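Local coordinates for protein Isomerase/lactonizing enzyme (Agrobacterium fabrum str. C58, PDB 2NQL) that belongs to the enolase superfamily, in the mandelate racemase and muconate lactonizing enzyme family, but is of unestablished function, at residues T44-R56 / W66-V78. Sequence-based numbering, arbitrary orientation.
With SO4 (sulfate ion), chain D.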
ATOM      1  N   THR A  44      15.185   4.728   7.822  1.00 20.61           N
ATOM      2  CA  THR A  44      14.885   3.973   6.611  1.00 18.56           C
ATOM      3  C   THR A  44      15.786   2.739   6.515  1.00 21.01           C
ATOM      4  O   THR A  44      16.978   2.809   6.811  1.00 20.53           O
ATOM      5  CB  THR A  44      15.018   4.889   5.377  1.00 19.47           C
ATOM      6  OG1 THR A  44      14.090   5.975   5.510  1.00 23.47           O
ATOM      7  CG2 THR A  44      14.764   4.142   4.058  1.00 18.01           C
ATOM      8  N   VAL A  45      15.219   1.603   6.093  1.00 17.45           N
ATOM      9  CA  VAL A  45      16.008   0.399   5.857  1.00 16.70           C
ATOM     10  C   VAL A  45      16.627   0.407   4.460  1.00 18.76           C
ATOM     11  O   VAL A  45      16.030   0.917   3.506  1.00 18.50           O
ATOM     12  CB  VAL A  45      15.164  -0.905   6.092  1.00 17.89           C
ATOM     13  CG1 VAL A  45      14.149  -1.129   4.952  1.00 18.86           C
ATOM     14  CG2 VAL A  45      16.067  -2.140   6.295  1.00 18.72           C
ATOM     15  N   TYR A  46      17.833  -0.151   4.360  1.00 19.89           N
ATOM     16  CA  TYR A  46      18.579  -0.277   3.087  1.00 20.03           C
ATOM     17  C   TYR A  46      19.088  -1.696   2.943  1.00 14.80           C
ATOM     18  O   TYR A  46      19.453  -2.324   3.946  1.00 17.15           O
ATOM     19  CB  TYR A  46      19.776   0.702   3.057  1.00 19.82           C
ATOM     20  CG  TYR A  46      19.293   2.134   3.040  1.00 18.31           C
ATOM     21  CD1 TYR A  46      19.054   2.794   1.831  1.00 21.78           C
ATOM     22  CD2 TYR A  46      19.040   2.808   4.234  1.00 21.63           C
ATOM     23  CE1 TYR A  46      18.564   4.116   1.821  1.00 23.65           C
ATOM     24  CE2 TYR A  46      18.563   4.132   4.247  1.00 21.13           C
ATOM     25  CZ  TYR A  46      18.324   4.772   3.030  1.00 25.84           C
ATOM     26  OH  TYR A  46      17.866   6.068   3.046  1.00 26.75           O
ATOM     27  N   PRO A  47      19.169  -2.188   1.690  1.00 17.87           N
ATOM     28  CA  PRO A  47      19.820  -3.437   1.409  1.00 16.89           C
ATOM     29  C   PRO A  47      21.340  -3.249   1.367  1.00 16.26           C
ATOM     30  O   PRO A  47      21.820  -2.127   1.106  1.00 19.13           O
ATOM     31  CB  PRO A  47      19.346  -3.764  -0.012  1.00 14.14           C
ATOM     32  CG  PRO A  47      19.150  -2.415  -0.674  1.00 14.76           C
ATOM     33  CD  PRO A  47      18.675  -1.513   0.462  1.00 22.63           C
ATOM     34  N   THR A  48      22.061  -4.342   1.574  1.00 18.22           N
ATOM     35  CA  THR A  48      23.514  -4.364   1.433  1.00 18.51           C
ATOM     36  C   THR A  48      23.925  -5.021   0.106  1.00 17.77           C
ATOM     37  O   THR A  48      24.891  -5.777   0.030  1.00 18.02           O
ATOM     38  CB  THR A  48      24.191  -5.041   2.670  1.00 18.46           C
ATOM     39  OG1 THR A  48      23.608  -6.332   2.899  1.00 18.36           O
ATOM     40  CG2 THR A  48      24.003  -4.126   3.926  1.00 18.51           C
ATOM     41  N   PHE A  49      23.142  -4.751  -0.934  1.00 16.48           N
ATOM     42  CA  PHE A  49      23.212  -5.474  -2.215  1.00 17.10           C
ATOM     43  C   PHE A  49      22.216  -4.755  -3.141  1.00 14.65           C
ATOM     44  O   PHE A  49      21.377  -3.962  -2.665  1.00 17.35           O
ATOM     45  CB  PHE A  49      22.833  -6.958  -2.069  1.00 18.49           C
ATOM     46  CG  PHE A  49      21.587  -7.165  -1.267  1.00 18.89           C
ATOM     47  CD1 PHE A  49      20.335  -6.972  -1.870  1.00 20.41           C
ATOM     48  CD2 PHE A  49      21.653  -7.484   0.099  1.00 18.06           C
ATOM     49  CE1 PHE A  49      19.147  -7.098  -1.116  1.00 24.72           C
ATOM     50  CE2 PHE A  49      20.477  -7.626   0.864  1.00 18.63           C
ATOM     51  CZ  PHE A  49      19.226  -7.429   0.253  1.00 19.92           C
ATOM     52  N   ASP A  50      22.319  -5.018  -4.436  1.00 12.14           N
ATOM     53  CA  ASP A  50      21.339  -4.512  -5.407  1.00 13.45           C
ATOM     54  C   ASP A  50      20.461  -5.699  -5.750  1.00 12.91           C
ATOM     55  O   ASP A  50      20.958  -6.821  -5.870  1.00 16.34           O
ATOM     56  CB  ASP A  50      22.020  -4.034  -6.673  1.00 17.57           C
ATOM     57  CG  ASP A  50      22.640  -2.650  -6.533  1.00 24.07           C
ATOM     58  OD1 ASP A  50      22.420  -1.955  -5.514  1.00 20.77           O
ATOM     59  OD2 ASP A  50      23.362  -2.258  -7.473  1.00 24.33           O
ATOM     60  N   ARG A  51      19.156  -5.472  -5.884  1.00 16.03           N
ATOM     61  CA  ARG A  51      18.244  -6.603  -6.184  1.00 15.75           C
ATOM     62  C   ARG A  51      16.984  -6.041  -6.820  1.00 15.15           C
ATOM     63  O   ARG A  51      16.501  -4.989  -6.411  1.00 17.50           O
ATOM     64  CB  ARG A  51      17.879  -7.373  -4.895  1.00 18.48           C
ATOM     65  CG  ARG A  51      17.078  -8.682  -5.139  1.00 15.41           C
ATOM     66  CD  ARG A  51      17.052  -9.546  -3.873  1.00 12.48           C
ATOM     67  NE  ARG A  51      16.519  -8.862  -2.702  1.00 15.68           N
ATOM     68  CZ  ARG A  51      16.676  -9.312  -1.456  1.00 15.46           C
ATOM     69  NH1 ARG A  51      17.380 -10.431  -1.210  1.00 20.61           N
ATOM     70  NH2 ARG A  51      16.157  -8.621  -0.462  1.00 16.65           N
ATOM     71  N   SER A  52      16.462  -6.732  -7.821  1.00 17.53           N
ATOM     72  CA  SER A  52      15.161  -6.342  -8.354  1.00 14.71           C
ATOM     73  C   SER A  52      14.420  -7.615  -8.722  1.00 13.77           C
ATOM     74  O   SER A  52      15.014  -8.702  -8.781  1.00 15.63           O
ATOM     75  CB  SER A  52      15.313  -5.438  -9.587  1.00 17.27           C
ATOM     76  OG  SER A  52      16.014  -6.096 -10.618  1.00 18.19           O
ATOM     77  N   VAL A  53      13.122  -7.472  -8.974  1.00 13.79           N
ATOM     78  CA  VAL A  53      12.305  -8.615  -9.383  1.00 14.29           C
ATOM     79  C   VAL A  53      12.036  -8.506 -10.863  1.00 13.66           C
ATOM     80  O   VAL A  53      11.580  -7.461 -11.317  1.00 19.61           O
ATOM     81  CB  VAL A  53      10.938  -8.641  -8.614  1.00 18.81           C
ATOM     82  CG1 VAL A  53       9.932  -9.642  -9.297  1.00 15.75           C
ATOM     83  CG2 VAL A  53      11.171  -9.026  -7.145  1.00 16.56           C
ATOM     84  N   LEU A  54      12.301  -9.580 -11.600  1.00 14.65           N
ATOM     85  CA  LEU A  54      12.066  -9.617 -13.044  1.00 16.64           C
ATOM     86  C   LEU A  54      10.924 -10.576 -13.359  1.00 16.16           C
ATOM     87  O   LEU A  54      10.791 -11.618 -12.700  1.00 16.77           O
ATOM     88  CB  LEU A  54      13.332 -10.105 -13.766  1.00 15.78           C
ATOM     89  CG  LEU A  54      14.449  -9.056 -13.846  1.00 21.10           C
ATOM     90  CD1 LEU A  54      15.771  -9.755 -14.130  1.00 22.21           C
ATOM     91  CD2 LEU A  54      14.116  -8.101 -14.976  1.00 22.99           C
ATOM     92  N   VAL A  55      10.128 -10.248 -14.377  1.00 16.72           N
ATOM     93  CA  VAL A  55       9.054 -11.167 -14.825  1.00 12.88           C
ATOM     94  C   VAL A  55       9.248 -11.488 -16.304  1.00 15.42           C
ATOM     95  O   VAL A  55       9.411 -10.576 -17.103  1.00 15.58           O
ATOM     96  CB  VAL A  55       7.641 -10.542 -14.607  1.00 15.99           C
ATOM     97  CG1 VAL A  55       6.562 -11.400 -15.283  1.00 19.51           C
ATOM     98  CG2 VAL A  55       7.347 -10.446 -13.107  1.00 17.80           C
ATOM     99  N   ARG A  56       9.290 -12.774 -16.640  1.00 16.55           N
ATOM    100  CA  ARG A  56       9.234 -13.220 -18.033  1.00 17.71           C
ATOM    101  C   ARG A  56       7.843 -13.769 -18.325  1.00 16.81           C
ATOM    102  O   ARG A  56       7.392 -14.719 -17.649  1.00 16.23           O
ATOM    103  CB  ARG A  56      10.265 -14.301 -18.296  1.00 17.03           C
ATOM    104  CG  ARG A  56      10.271 -14.798 -19.766  1.00 17.07           C
ATOM    105  CD  ARG A  56      11.482 -15.672 -20.097  1.00 20.32           C
ATOM    106  NE  ARG A  56      11.583 -16.883 -19.282  1.00 21.28           N
ATOM    107  CZ  ARG A  56      12.710 -17.554 -19.074  1.00 19.90           C
ATOM    108  NH1 ARG A  56      13.861 -17.151 -19.628  1.00 21.87           N
ATOM    109  NH2 ARG A  56      12.696 -18.641 -18.337  1.00 19.67           N
ATOM    110  N   TRP A  66       9.307  -8.953 -21.089  1.00 16.36           N
ATOM    111  CA  TRP A  66       9.933  -8.806 -19.778  1.00 16.65           C
ATOM    112  C   TRP A  66       9.408  -7.589 -19.035  1.00 17.44           C
ATOM    113  O   TRP A  66       9.183  -6.509 -19.630  1.00 16.05           O
ATOM    114  CB  TRP A  66      11.467  -8.693 -19.905  1.00 19.42           C
ATOM    115  CG  TRP A  66      12.152 -10.007 -20.222  1.00 18.87           C
ATOM    116  CD1 TRP A  66      12.437 -10.514 -21.470  1.00 14.66           C
ATOM    117  CD2 TRP A  66      12.684 -10.942 -19.280  1.00 17.69           C
ATOM    118  NE1 TRP A  66      13.100 -11.704 -21.352  1.00 19.92           N
ATOM    119  CE2 TRP A  66      13.255 -12.001 -20.023  1.00 20.53           C
ATOM    120  CE3 TRP A  66      12.710 -11.005 -17.870  1.00 13.47           C
ATOM    121  CZ2 TRP A  66      13.883 -13.094 -19.410  1.00 19.41           C
ATOM    122  CZ3 TRP A  66      13.332 -12.106 -17.260  1.00 15.80           C
ATOM    123  CH2 TRP A  66      13.901 -13.127 -18.024  1.00 16.95           C
ATOM    124  N   GLY A  67       9.223  -7.755 -17.721  1.00 16.13           N
ATOM    125  CA  GLY A  67       8.892  -6.643 -16.857  1.00 13.65           C
ATOM    126  C   GLY A  67       9.792  -6.690 -15.629  1.00 11.94           C
ATOM    127  O   GLY A  67      10.519  -7.664 -15.424  1.00 14.73           O
ATOM    128  N   GLU A  68       9.710  -5.653 -14.803  1.00 14.23           N
ATOM    129  CA  GLU A  68      10.578  -5.545 -13.627  1.00 15.91           C
ATOM    130  C   GLU A  68       9.946  -4.611 -12.602  1.00 13.96           C
ATOM    131  O   GLU A  68       9.227  -3.679 -12.964  1.00 15.80           O
ATOM    132  CB  GLU A  68      11.964  -5.015 -14.061  1.00 14.97           C
ATOM    133  CG  GLU A  68      13.085  -5.120 -12.982  1.00 12.60           C
ATOM    134  CD  GLU A  68      14.368  -4.372 -13.370  1.00 20.45           C
ATOM    135  OE1 GLU A  68      14.351  -3.585 -14.344  1.00 19.20           O
ATOM    136  OE2 GLU A  68      15.379  -4.541 -12.651  1.00 18.44           O
ATOM    137  N   THR A  69      10.215  -4.857 -11.321  1.00 12.95           N
ATOM    138  CA  THR A  69       9.806  -3.942 -10.271  1.00 15.74           C
ATOM    139  C   THR A  69      10.855  -4.017  -9.155  1.00 13.87           C
ATOM    140  O   THR A  69      11.847  -4.727  -9.287  1.00 15.77           O
ATOM    141  CB  THR A  69       8.367  -4.293  -9.733  1.00 13.69           C
ATOM    142  OG1 THR A  69       7.930  -3.302  -8.806  1.00 15.64           O
ATOM    143  CG2 THR A  69       8.304  -5.706  -9.109  1.00 16.47           C
ATOM    144  N   TYR A  70      10.609  -3.285  -8.081  1.00 11.98           N
ATOM    145  CA  TYR A  70      11.480  -3.264  -6.916  1.00 14.86           C
ATOM    146  C   TYR A  70      11.621  -4.657  -6.355  1.00 19.42           C
ATOM    147  O   TYR A  70      10.656  -5.417  -6.264  1.00 16.15           O
ATOM    148  CB  TYR A  70      10.917  -2.339  -5.845  1.00 17.06           C
ATOM    149  CG  TYR A  70      11.324  -0.894  -6.028  1.00 15.22           C
ATOM    150  CD1 TYR A  70      10.966  -0.180  -7.181  1.00 18.20           C
ATOM    151  CD2 TYR A  70      12.085  -0.237  -5.052  1.00 19.43           C
ATOM    152  CE1 TYR A  70      11.348   1.162  -7.346  1.00 18.83           C
ATOM    153  CE2 TYR A  70      12.461   1.110  -5.211  1.00 16.73           C
ATOM    154  CZ  TYR A  70      12.089   1.790  -6.362  1.00 20.37           C
ATOM    155  OH  TYR A  70      12.439   3.119  -6.529  1.00 21.29           O
ATOM    156  N   GLY A  71      12.850  -4.993  -6.011  1.00 15.28           N
ATOM    157  CA  GLY A  71      13.128  -6.224  -5.302  1.00 15.59           C
ATOM    158  C   GLY A  71      14.142  -6.050  -4.193  1.00 15.44           C
ATOM    159  O   GLY A  71      14.566  -7.047  -3.634  1.00 15.49           O
ATOM    160  N   ILE A  72      14.512  -4.811  -3.858  1.00 15.78           N
ATOM    161  CA  ILE A  72      15.501  -4.589  -2.787  1.00 17.96           C
ATOM    162  C   ILE A  72      15.112  -5.164  -1.421  1.00 21.23           C
ATOM    163  O   ILE A  72      15.966  -5.673  -0.672  1.00 17.95           O
ATOM    164  CB  ILE A  72      15.945  -3.114  -2.629  1.00 19.01           C
ATOM    165  CG1 ILE A  72      14.748  -2.150  -2.609  1.00 19.93           C
ATOM    166  CG2 ILE A  72      16.982  -2.747  -3.717  1.00 21.27           C
ATOM    167  CD1 ILE A  72      15.078  -0.829  -1.944  1.00 23.07           C
ATOM    168  N   VAL A  73      13.814  -5.102  -1.109  1.00 16.64           N
ATOM    169  CA  VAL A  73      13.337  -5.510   0.210  1.00 16.74           C
ATOM    170  C   VAL A  73      12.228  -6.556   0.047  1.00 16.94           C
ATOM    171  O   VAL A  73      11.234  -6.302  -0.642  1.00 18.59           O
ATOM    172  CB  VAL A  73      12.848  -4.304   1.025  1.00 21.20           C
ATOM    173  CG1 VAL A  73      12.381  -4.753   2.426  1.00 19.64           C
ATOM    174  CG2 VAL A  73      13.964  -3.241   1.173  1.00 20.62           C
ATOM    175  N   ALA A  74      12.432  -7.716   0.664  1.00 16.59           N
ATOM    176  CA  ALA A  74      11.430  -8.802   0.686  1.00 15.25           C
ATOM    177  C   ALA A  74      10.807  -9.042  -0.714  1.00 21.37           C
ATOM    178  O   ALA A  74       9.587  -8.865  -0.903  1.00 19.08           O
ATOM    179  CB  ALA A  74      10.363  -8.469   1.731  1.00 15.38           C
ATOM    180  N   PRO A  75      11.641  -9.439  -1.705  1.00 15.98           N
ATOM    181  CA  PRO A  75      11.145  -9.693  -3.056  1.00 18.44           C
ATOM    182  C   PRO A  75      10.149 -10.868  -3.088  1.00 15.43           C
ATOM    183  O   PRO A  75       9.389 -10.976  -4.035  1.00 15.54           O
ATOM    184  CB  PRO A  75      12.416 -10.081  -3.821  1.00 17.98           C
ATOM    185  CG  PRO A  75      13.346 -10.603  -2.785  1.00 19.84           C
ATOM    186  CD  PRO A  75      13.093  -9.691  -1.619  1.00 15.84           C
ATOM    187  N   GLY A  76      10.189 -11.726  -2.062  1.00 18.52           N
ATOM    188  CA  GLY A  76       9.159 -12.748  -1.835  1.00 18.06           C
ATOM    189  C   GLY A  76       7.721 -12.230  -1.764  1.00 18.14           C
ATOM    190  O   GLY A  76       6.791 -12.997  -2.030  1.00 18.23           O
ATOM    191  N   ALA A  77       7.534 -10.967  -1.381  1.00 14.90           N
ATOM    192  CA  ALA A  77       6.202 -10.352  -1.333  1.00 19.90           C
ATOM    193  C   ALA A  77       5.593 -10.213  -2.743  1.00 19.83           C
ATOM    194  O   ALA A  77       4.504 -10.768  -3.029  1.00 15.28           O
ATOM    195  CB  ALA A  77       6.252  -9.020  -0.611  1.00 20.89           C
ATOM    196  N   VAL A  78       6.303  -9.535  -3.655  1.00 15.02           N
ATOM    197  CA  VAL A  78       5.855  -9.477  -5.047  1.00 15.25           C
ATOM    198  C   VAL A  78       5.753 -10.864  -5.680  1.00 14.61           C
ATOM    199  O   VAL A  78       4.762 -11.150  -6.406  1.00 14.79           O
ATOM    200  CB  VAL A  78       6.717  -8.519  -5.922  1.00 16.60           C
ATOM    201  CG1 VAL A  78       6.499  -8.774  -7.412  1.00 18.10           C
ATOM    202  CG2 VAL A  78       6.371  -7.076  -5.602  1.00 15.51           C
TER
HETATM  203  S   SO4 D1007      16.582   6.344  -0.981  0.50 14.52           S
HETATM  204  O1  SO4 D1007      15.451   5.549  -0.507  0.50 35.26           O
HETATM  205  O2  SO4 D1007      17.273   6.856   0.207  0.50 22.15           O
HETATM  206  O3  SO4 D1007      17.495   5.527  -1.772  0.50 31.10           O
HETATM  207  O4  SO4 D1007      16.075   7.451  -1.783  0.50 22.46           O
HETATM  208  O   HOH W   1      14.749  -2.942  -6.311  1.00 20.63           O
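Strands 50-56 and 66-70 pair antiparallel at 158°, V53 with T69 and V55 with G67 forming the hydrogen-bonded pairs, before residues 71-74 turn away into the helix that starts near P75. At that turn a water links the backbones of R51 and G71, donating to R51 O and accepting from G71 N. The R51 side chain reaches over to the carbonyls of G71 and I72: its chain bends at chi3 (56°), which brings NE to G71 O at 2.8 Å and NH2 to I72 O at 3.0 Å, the latter from above the carbonyl plane. The guanidinium is sandwiched, with P75 CD over one face and F49 CE1 over the other. V53 splits its branches, CG2 against P75 CB (3.7 Å) and CG1 against V78 CG1 (4.0 Å), packing the strand against P75 and the first turn of helix 75-90. On the face that carries L54 and E68, the E68 carboxylate accepts a bond from S52 OG to the anti lone pair of OE2 (2.6 Å); A320 N also binds this oxygen, while F323 N holds OE1, so both oxygens of the buried carboxylate are held, OE2 by two bonds. Farther along, R56 lies beside W66, its CB over the six-membered ring, 3.8 Å from the centroid in a CH-pi contact, and its guanidinium is salt-bridged to E9. This is the beta hairpin of the N-terminal capping domain of the enolase superfamily, and through E68 it is fastened to residues of the C-terminal barrel domain.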